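Local atomic coordinates of selenium-binding protein (Sulfolobus tokodaii, PDB entry 2ECE), a protein that is of unknown function but belongs to the selenium-binding protein family, whose members probably bind selenium, and folds as a beta propeller. Residues R184-N196 and V201-I213. Residues are numbered along the deposited sequence; the frame is centred on the assembly and turned at random.
Sequences RGDQYLAYDFWWN and VLVSSEWAVPNTI
Ser-205 grips Asp-192 twice: its OG accepts from Asp-192 N at 2.9 Å, and its own N donates to Asp-192 O at 3.0 Å. A serine suits the place because its short hydroxyl, turned between the backbone N and the carbonyl carbon (chi1 57°), reaches the neighbouring main chain and also bonds Leu-254 O. Beyond it Trp-194 with Val-203 and Asn-196 with Val-201 form hydrogen-bonded pairs. In the other direction two waters and one further direct bond take over from regular pairing. One water donates to Leu-189 O and Ser-205 O and accepts from Ser-204 OG, which also bonds Trp-233; the other joins Leu-189 N to Glu-206 OE2, a carboxylate oxygen suited to accept from both water and His-231. Trp-207 N reaches Ala-190 O from above the carbonyl plane, 3.1 Å away. Tyr-191, its ring broad enough to span Trp-207 CB and the six-membered ring, meets the indole obliquely, planes at 75°, with CD2 3.4 Å from Trp-207 CB. A serine in place of Tyr-191 has no ring, and the loss would probably open a gap beside Trp-207 CB and let the indole turn. Leu-189 packs CB on Glu-206 CB at 3.6 Å, and branched Leu-202 touches both Phe-193 CD2 and Trp-195 CE3 with one methyl, CD1. Through their paired backbone bonds, strands 193-196 and 201-204 form the antiparallel hairpin that begins a four-stranded blade of the beta propeller.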
ATOM      1  N   ARG A 184     -11.220 -21.025  -4.448  1.00 22.46           N
ATOM      2  CA  ARG A 184     -11.323 -19.615  -4.834  1.00 23.08           C
ATOM      3  C   ARG A 184     -12.619 -19.195  -5.519  1.00 23.45           C
ATOM      4  O   ARG A 184     -12.758 -18.036  -5.901  1.00 20.87           O
ATOM      5  CB  ARG A 184     -10.150 -19.239  -5.747  1.00 24.75           C
ATOM      6  CG  ARG A 184     -10.212 -19.832  -7.156  1.00 26.61           C
ATOM      7  CD  ARG A 184      -8.809 -19.930  -7.740  1.00 29.72           C
ATOM      8  NE  ARG A 184      -8.054 -18.736  -7.415  1.00 31.94           N
ATOM      9  CZ  ARG A 184      -6.744 -18.695  -7.207  1.00 31.18           C
ATOM     10  NH1 ARG A 184      -6.000 -19.794  -7.293  1.00 28.60           N
ATOM     11  NH2 ARG A 184      -6.186 -17.543  -6.878  1.00 30.82           N
ATOM     12  N   GLY A 185     -13.559 -20.120  -5.680  1.00 22.93           N
ATOM     13  CA  GLY A 185     -14.798 -19.762  -6.347  1.00 24.65           C
ATOM     14  C   GLY A 185     -14.451 -19.162  -7.699  1.00 23.81           C
ATOM     15  O   GLY A 185     -13.623 -19.718  -8.418  1.00 23.04           O
ATOM     16  N   ASP A 186     -15.053 -18.030  -8.052  1.00 23.22           N
ATOM     17  CA  ASP A 186     -14.739 -17.426  -9.335  1.00 23.32           C
ATOM     18  C   ASP A 186     -13.781 -16.243  -9.243  1.00 23.09           C
ATOM     19  O   ASP A 186     -13.704 -15.420 -10.153  1.00 23.10           O
ATOM     20  CB  ASP A 186     -16.020 -17.028 -10.083  1.00 26.70           C
ATOM     21  CG  ASP A 186     -16.752 -15.860  -9.449  1.00 28.69           C
ATOM     22  OD1 ASP A 186     -17.729 -15.392 -10.075  1.00 30.97           O
ATOM     23  OD2 ASP A 186     -16.369 -15.408  -8.347  1.00 27.36           O
ATOM     24  N   GLN A 187     -13.039 -16.158  -8.144  1.00 22.61           N
ATOM     25  CA  GLN A 187     -12.057 -15.085  -8.000  1.00 21.06           C
ATOM     26  C   GLN A 187     -10.948 -15.385  -9.008  1.00 20.69           C
ATOM     27  O   GLN A 187     -10.487 -16.525  -9.114  1.00 20.32           O
ATOM     28  CB  GLN A 187     -11.484 -15.058  -6.577  1.00 20.41           C
ATOM     29  CG  GLN A 187     -10.251 -14.161  -6.420  1.00 20.08           C
ATOM     30  CD  GLN A 187      -8.948 -14.907  -6.677  1.00 20.58           C
ATOM     31  OE1 GLN A 187      -8.024 -14.381  -7.303  1.00 22.17           O
ATOM     32  NE2 GLN A 187      -8.867 -16.131  -6.182  1.00 18.86           N
ATOM     33  N   TYR A 188     -10.520 -14.369  -9.745  1.00 20.58           N
ATOM     34  CA  TYR A 188      -9.477 -14.549 -10.751  1.00 21.62           C
ATOM     35  C   TYR A 188      -8.423 -13.447 -10.635  1.00 20.85           C
ATOM     36  O   TYR A 188      -7.218 -13.720 -10.611  1.00 20.43           O
ATOM     37  CB  TYR A 188     -10.128 -14.562 -12.138  1.00 23.42           C
ATOM     38  CG  TYR A 188      -9.188 -14.758 -13.303  1.00 24.35           C
ATOM     39  CD1 TYR A 188      -8.623 -13.665 -13.958  1.00 23.77           C
ATOM     40  CD2 TYR A 188      -8.884 -16.040 -13.772  1.00 25.38           C
ATOM     41  CE1 TYR A 188      -7.781 -13.834 -15.053  1.00 24.60           C
ATOM     42  CE2 TYR A 188      -8.038 -16.222 -14.866  1.00 25.04           C
ATOM     43  CZ  TYR A 188      -7.494 -15.114 -15.501  1.00 25.54           C
ATOM     44  OH  TYR A 188      -6.662 -15.283 -16.581  1.00 25.33           O
ATOM     45  N   LEU A 189      -8.881 -12.205 -10.553  1.00 20.35           N
ATOM     46  CA  LEU A 189      -7.993 -11.056 -10.413  1.00 20.63           C
ATOM     47  C   LEU A 189      -7.572 -10.883  -8.949  1.00 20.74           C
ATOM     48  O   LEU A 189      -8.192 -11.440  -8.044  1.00 21.70           O
ATOM     49  CB  LEU A 189      -8.708  -9.792 -10.890  1.00 20.23           C
ATOM     50  CG  LEU A 189      -8.415  -9.202 -12.277  1.00 23.47           C
ATOM     51  CD1 LEU A 189      -7.916 -10.252 -13.254  1.00 19.86           C
ATOM     52  CD2 LEU A 189      -9.682  -8.525 -12.780  1.00 19.81           C
ATOM     53  N   ALA A 190      -6.519 -10.103  -8.723  1.00 20.23           N
ATOM     54  CA  ALA A 190      -6.025  -9.861  -7.370  1.00 19.99           C
ATOM     55  C   ALA A 190      -5.278  -8.536  -7.330  1.00 19.22           C
ATOM     56  O   ALA A 190      -5.104  -7.881  -8.363  1.00 17.58           O
ATOM     57  CB  ALA A 190      -5.071 -10.996  -6.943  1.00 18.75           C
ATOM     58  N   TYR A 191      -4.882  -8.131  -6.124  1.00 18.64           N
ATOM     59  CA  TYR A 191      -4.075  -6.918  -5.941  1.00 18.64           C
ATOM     60  C   TYR A 191      -3.635  -6.792  -4.482  1.00 17.53           C
ATOM     61  O   TYR A 191      -2.500  -7.115  -4.134  1.00 16.32           O
ATOM     62  CB  TYR A 191      -4.873  -5.674  -6.298  1.00 16.59           C
ATOM     63  CG  TYR A 191      -4.074  -4.394  -6.160  1.00 16.85           C
ATOM     64  CD1 TYR A 191      -4.232  -3.533  -5.066  1.00 17.11           C
ATOM     65  CD2 TYR A 191      -3.098  -4.081  -7.103  1.00 19.14           C
ATOM     66  CE1 TYR A 191      -3.417  -2.391  -4.923  1.00 17.53           C
ATOM     67  CE2 TYR A 191      -2.288  -2.960  -6.972  1.00 18.90           C
ATOM     68  CZ  TYR A 191      -2.450  -2.121  -5.886  1.00 18.09           C
ATOM     69  OH  TYR A 191      -1.641  -1.018  -5.777  1.00 18.04           O
ATOM     70  N   ASP A 192      -4.602  -6.527  -3.614  1.00 17.43           N
ATOM     71  CA  ASP A 192      -4.294  -6.338  -2.196  1.00 16.64           C
ATOM     72  C   ASP A 192      -5.157  -7.284  -1.379  1.00 16.71           C
ATOM     73  O   ASP A 192      -6.028  -7.965  -1.915  1.00 17.09           O
ATOM     74  CB  ASP A 192      -4.545  -4.874  -1.766  1.00 15.90           C
ATOM     75  CG  ASP A 192      -4.078  -4.595  -0.341  1.00 16.27           C
ATOM     76  OD1 ASP A 192      -2.990  -5.086   0.037  1.00 15.07           O
ATOM     77  OD2 ASP A 192      -4.790  -3.875   0.394  1.00 16.63           O
ATOM     78  N   PHE A 193      -4.897  -7.343  -0.082  1.00 17.12           N
ATOM     79  CA  PHE A 193      -5.666  -8.197   0.807  1.00 15.31           C
ATOM     80  C   PHE A 193      -5.340  -7.832   2.235  1.00 15.22           C
ATOM     81  O   PHE A 193      -4.309  -7.231   2.510  1.00 16.78           O
ATOM     82  CB  PHE A 193      -5.307  -9.680   0.611  1.00 15.45           C
ATOM     83  CG  PHE A 193      -3.987 -10.085   1.252  1.00 17.19           C
ATOM     84  CD1 PHE A 193      -2.772  -9.832   0.614  1.00 14.62           C
ATOM     85  CD2 PHE A 193      -3.965 -10.700   2.504  1.00 15.66           C
ATOM     86  CE1 PHE A 193      -1.552 -10.187   1.214  1.00 16.33           C
ATOM     87  CE2 PHE A 193      -2.750 -11.059   3.113  1.00 16.92           C
ATOM     88  CZ  PHE A 193      -1.543 -10.801   2.466  1.00 14.95           C
ATOM     89  N   TRP A 194      -6.245  -8.177   3.136  1.00 16.13           N
ATOM     90  CA  TRP A 194      -6.012  -7.997   4.554  1.00 16.05           C
ATOM     91  C   TRP A 194      -7.030  -8.844   5.298  1.00 16.69           C
ATOM     92  O   TRP A 194      -7.677  -9.702   4.697  1.00 16.82           O
ATOM     93  CB  TRP A 194      -6.052  -6.530   5.012  1.00 16.07           C
ATOM     94  CG  TRP A 194      -5.070  -6.350   6.154  1.00 16.41           C
ATOM     95  CD1 TRP A 194      -4.516  -7.356   6.901  1.00 17.82           C
ATOM     96  CD2 TRP A 194      -4.515  -5.124   6.666  1.00 17.40           C
ATOM     97  NE1 TRP A 194      -3.654  -6.839   7.836  1.00 17.77           N
ATOM     98  CE2 TRP A 194      -3.631  -5.475   7.718  1.00 17.75           C
ATOM     99  CE3 TRP A 194      -4.672  -3.768   6.340  1.00 19.11           C
ATOM    100  CZ2 TRP A 194      -2.911  -4.523   8.449  1.00 20.22           C
ATOM    101  CZ3 TRP A 194      -3.950  -2.813   7.075  1.00 20.96           C
ATOM    102  CH2 TRP A 194      -3.082  -3.201   8.115  1.00 18.74           C
ATOM    103  N   TRP A 195      -7.195  -8.617   6.591  1.00 16.48           N
ATOM    104  CA  TRP A 195      -8.094  -9.470   7.336  1.00 15.40           C
ATOM    105  C   TRP A 195      -8.565  -8.886   8.661  1.00 17.61           C
ATOM    106  O   TRP A 195      -8.129  -7.817   9.089  1.00 18.04           O
ATOM    107  CB  TRP A 195      -7.363 -10.799   7.607  1.00 15.56           C
ATOM    108  CG  TRP A 195      -5.922 -10.602   8.139  1.00 15.64           C
ATOM    109  CD1 TRP A 195      -5.528  -9.740   9.123  1.00 17.62           C
ATOM    110  CD2 TRP A 195      -4.718 -11.281   7.707  1.00 17.86           C
ATOM    111  NE1 TRP A 195      -4.170  -9.832   9.332  1.00 17.27           N
ATOM    112  CE2 TRP A 195      -3.648 -10.767   8.479  1.00 16.98           C
ATOM    113  CE3 TRP A 195      -4.444 -12.268   6.748  1.00 16.88           C
ATOM    114  CZ2 TRP A 195      -2.321 -11.208   8.322  1.00 18.28           C
ATOM    115  CZ3 TRP A 195      -3.113 -12.709   6.590  1.00 18.37           C
ATOM    116  CH2 TRP A 195      -2.074 -12.174   7.377  1.00 16.49           C
ATOM    117  N   ASN A 196      -9.482  -9.613   9.284  1.00 17.54           N
ATOM    118  CA  ASN A 196      -9.981  -9.309  10.611  1.00 18.32           C
ATOM    119  C   ASN A 196      -9.700 -10.679  11.210  1.00 17.38           C
ATOM    120  O   ASN A 196     -10.443 -11.635  10.974  1.00 17.86           O
ATOM    121  CB  ASN A 196     -11.483  -9.037  10.628  1.00 18.65           C
ATOM    122  CG  ASN A 196     -11.995  -8.771  12.033  1.00 19.33           C
ATOM    123  OD1 ASN A 196     -11.795  -9.585  12.935  1.00 17.02           O
ATOM    124  ND2 ASN A 196     -12.650  -7.630  12.229  1.00 20.17           N
ATOM    125  N   VAL A 201     -11.880 -13.646   8.789  1.00 21.66           N
ATOM    126  CA  VAL A 201     -12.253 -13.397   7.411  1.00 22.45           C
ATOM    127  C   VAL A 201     -11.143 -12.607   6.755  1.00 19.95           C
ATOM    128  O   VAL A 201     -10.538 -11.721   7.365  1.00 17.19           O
ATOM    129  CB  VAL A 201     -13.604 -12.642   7.284  1.00 26.11           C
ATOM    130  CG1 VAL A 201     -14.193 -12.397   8.645  1.00 27.89           C
ATOM    131  CG2 VAL A 201     -13.421 -11.346   6.517  1.00 26.72           C
ATOM    132  N   LEU A 202     -10.874 -12.959   5.506  1.00 16.91           N
ATOM    133  CA  LEU A 202      -9.848 -12.307   4.721  1.00 17.18           C
ATOM    134  C   LEU A 202     -10.573 -11.659   3.554  1.00 16.98           C
ATOM    135  O   LEU A 202     -11.546 -12.210   3.039  1.00 15.60           O
ATOM    136  CB  LEU A 202      -8.834 -13.343   4.218  1.00 16.62           C
ATOM    137  CG  LEU A 202      -7.684 -12.871   3.320  1.00 17.36           C
ATOM    138  CD1 LEU A 202      -6.469 -13.770   3.546  1.00 17.58           C
ATOM    139  CD2 LEU A 202      -8.107 -12.894   1.858  1.00 17.47           C
ATOM    140  N   VAL A 203     -10.119 -10.478   3.164  1.00 16.96           N
ATOM    141  CA  VAL A 203     -10.714  -9.760   2.047  1.00 18.15           C
ATOM    142  C   VAL A 203      -9.606  -9.552   1.030  1.00 17.01           C
ATOM    143  O   VAL A 203      -8.455  -9.323   1.408  1.00 17.94           O
ATOM    144  CB  VAL A 203     -11.276  -8.388   2.508  1.00 19.35           C
ATOM    145  CG1 VAL A 203     -12.466  -8.600   3.423  1.00 20.72           C
ATOM    146  CG2 VAL A 203     -10.195  -7.605   3.249  1.00 18.54           C
ATOM    147  N   SER A 204      -9.942  -9.649  -0.252  1.00 15.82           N
ATOM    148  CA  SER A 204      -8.969  -9.464  -1.321  1.00 16.38           C
ATOM    149  C   SER A 204      -9.596  -8.589  -2.404  1.00 18.17           C
ATOM    150  O   SER A 204     -10.823  -8.584  -2.571  1.00 17.17           O
ATOM    151  CB  SER A 204      -8.556 -10.823  -1.907  1.00 18.93           C
ATOM    152  OG  SER A 204      -9.661 -11.502  -2.492  1.00 20.03           O
ATOM    153  N   SER A 205      -8.756  -7.862  -3.139  1.00 16.90           N
ATOM    154  CA  SER A 205      -9.239  -6.951  -4.182  1.00 17.57           C
ATOM    155  C   SER A 205      -8.858  -7.340  -5.615  1.00 17.30           C
ATOM    156  O   SER A 205      -8.452  -8.473  -5.871  1.00 16.86           O
ATOM    157  CB  SER A 205      -8.754  -5.527  -3.879  1.00 15.82           C
ATOM    158  OG  SER A 205      -7.344  -5.483  -3.769  1.00 15.75           O
ATOM    159  N   GLU A 206      -8.991  -6.399  -6.549  1.00 18.09           N
ATOM    160  CA  GLU A 206      -8.695  -6.696  -7.953  1.00 19.03           C
ATOM    161  C   GLU A 206      -8.166  -5.514  -8.767  1.00 19.82           C
ATOM    162  O   GLU A 206      -8.779  -4.444  -8.807  1.00 19.02           O
ATOM    163  CB  GLU A 206      -9.949  -7.201  -8.680  1.00 19.81           C
ATOM    164  CG  GLU A 206     -10.750  -8.322  -8.023  1.00 19.79           C
ATOM    165  CD  GLU A 206     -11.980  -8.685  -8.858  1.00 21.62           C
ATOM    166  OE1 GLU A 206     -12.485  -7.791  -9.567  1.00 22.17           O
ATOM    167  OE2 GLU A 206     -12.450  -9.843  -8.803  1.00 22.16           O
ATOM    168  N   TRP A 207      -7.034  -5.725  -9.431  1.00 18.39           N
ATOM    169  CA  TRP A 207      -6.464  -4.702 -10.294  1.00 20.13           C
ATOM    170  C   TRP A 207      -6.575  -5.286 -11.703  1.00 20.28           C
ATOM    171  O   TRP A 207      -7.599  -5.116 -12.357  1.00 21.21           O
ATOM    172  CB  TRP A 207      -5.007  -4.423  -9.926  1.00 18.23           C
ATOM    173  CG  TRP A 207      -4.411  -3.229 -10.630  1.00 18.87           C
ATOM    174  CD1 TRP A 207      -5.083  -2.144 -11.128  1.00 19.10           C
ATOM    175  CD2 TRP A 207      -3.015  -2.956 -10.823  1.00 18.67           C
ATOM    176  NE1 TRP A 207      -4.191  -1.211 -11.609  1.00 19.85           N
ATOM    177  CE2 TRP A 207      -2.917  -1.682 -11.433  1.00 19.67           C
ATOM    178  CE3 TRP A 207      -1.839  -3.657 -10.531  1.00 18.00           C
ATOM    179  CZ2 TRP A 207      -1.688  -1.100 -11.760  1.00 19.81           C
ATOM    180  CZ3 TRP A 207      -0.614  -3.077 -10.857  1.00 18.95           C
ATOM    181  CH2 TRP A 207      -0.549  -1.810 -11.464  1.00 21.07           C
ATOM    182  N   ALA A 208      -5.541  -5.998 -12.143  1.00 21.65           N
ATOM    183  CA  ALA A 208      -5.521  -6.636 -13.460  1.00 22.96           C
ATOM    184  C   ALA A 208      -4.325  -7.579 -13.456  1.00 23.70           C
ATOM    185  O   ALA A 208      -3.479  -7.473 -12.574  1.00 23.21           O
ATOM    186  CB  ALA A 208      -5.366  -5.586 -14.558  1.00 22.85           C
ATOM    187  N   VAL A 209      -4.250  -8.500 -14.416  1.00 22.33           N
ATOM    188  CA  VAL A 209      -3.126  -9.433 -14.458  1.00 21.76           C
ATOM    189  C   VAL A 209      -1.875  -8.748 -15.000  1.00 22.53           C
ATOM    190  O   VAL A 209      -1.957  -7.689 -15.621  1.00 23.41           O
ATOM    191  CB  VAL A 209      -3.432 -10.674 -15.334  1.00 21.65           C
ATOM    192  CG1 VAL A 209      -4.686 -11.373 -14.825  1.00 20.73           C
ATOM    193  CG2 VAL A 209      -3.576 -10.270 -16.792  1.00 20.49           C
ATOM    194  N   PRO A 210      -0.695  -9.340 -14.754  1.00 22.35           N
ATOM    195  CA  PRO A 210       0.582  -8.789 -15.217  1.00 24.24           C
ATOM    196  C   PRO A 210       0.597  -8.417 -16.694  1.00 25.71           C
ATOM    197  O   PRO A 210       0.997  -7.312 -17.061  1.00 25.93           O
ATOM    198  CB  PRO A 210       1.567  -9.909 -14.898  1.00 23.63           C
ATOM    199  CG  PRO A 210       1.011 -10.444 -13.615  1.00 23.36           C
ATOM    200  CD  PRO A 210      -0.470 -10.541 -13.932  1.00 22.13           C
ATOM    201  N   ASN A 211       0.160  -9.340 -17.543  1.00 26.73           N
ATOM    202  CA  ASN A 211       0.157  -9.078 -18.974  1.00 28.07           C
ATOM    203  C   ASN A 211      -0.720  -7.898 -19.377  1.00 27.98           C
ATOM    204  O   ASN A 211      -0.643  -7.423 -20.509  1.00 28.92           O
ATOM    205  CB  ASN A 211      -0.235 -10.346 -19.745  1.00 28.45           C
ATOM    206  CG  ASN A 211       0.824 -11.428 -19.633  1.00 29.65           C
ATOM    207  OD1 ASN A 211       1.987 -11.131 -19.363  1.00 29.98           O
ATOM    208  ND2 ASN A 211       0.434 -12.683 -19.845  1.00 30.87           N
ATOM    209  N   THR A 212      -1.543  -7.411 -18.452  1.00 27.73           N
ATOM    210  CA  THR A 212      -2.394  -6.260 -18.743  1.00 27.10           C
ATOM    211  C   THR A 212      -1.747  -4.945 -18.299  1.00 27.20           C
ATOM    212  O   THR A 212      -1.762  -3.953 -19.034  1.00 25.03           O
ATOM    213  CB  THR A 212      -3.764  -6.358 -18.026  1.00 28.07           C
ATOM    214  OG1 THR A 212      -4.528  -7.443 -18.570  1.00 29.36           O
ATOM    215  CG2 THR A 212      -4.541  -5.051 -18.188  1.00 24.98           C
ATOM    216  N   ILE A 213      -1.160  -4.952 -17.101  1.00 26.32           N
ATOM    217  CA  ILE A 213      -0.571  -3.746 -16.524  1.00 26.26           C
ATOM    218  C   ILE A 213       0.902  -3.420 -16.770  1.00 26.37           C
ATOM    219  O   ILE A 213       1.254  -2.246 -16.858  1.00 26.27           O
ATOM    220  CB  ILE A 213      -0.799  -3.716 -14.986  1.00 26.57           C
ATOM    221  CG1 ILE A 213       0.075  -4.767 -14.294  1.00 25.75           C
ATOM    222  CG2 ILE A 213      -2.265  -3.986 -14.668  1.00 26.45           C
ATOM    223  CD1 ILE A 213       1.393  -4.216 -13.776  1.00 25.62           C
TER
HETATM  224  O   HOH W   1      -8.688 -11.059  -5.203  1.00 17.30           O
HETATM  225  O   HOH W   2     -11.688 -11.835 -10.402  1.00 21.49           O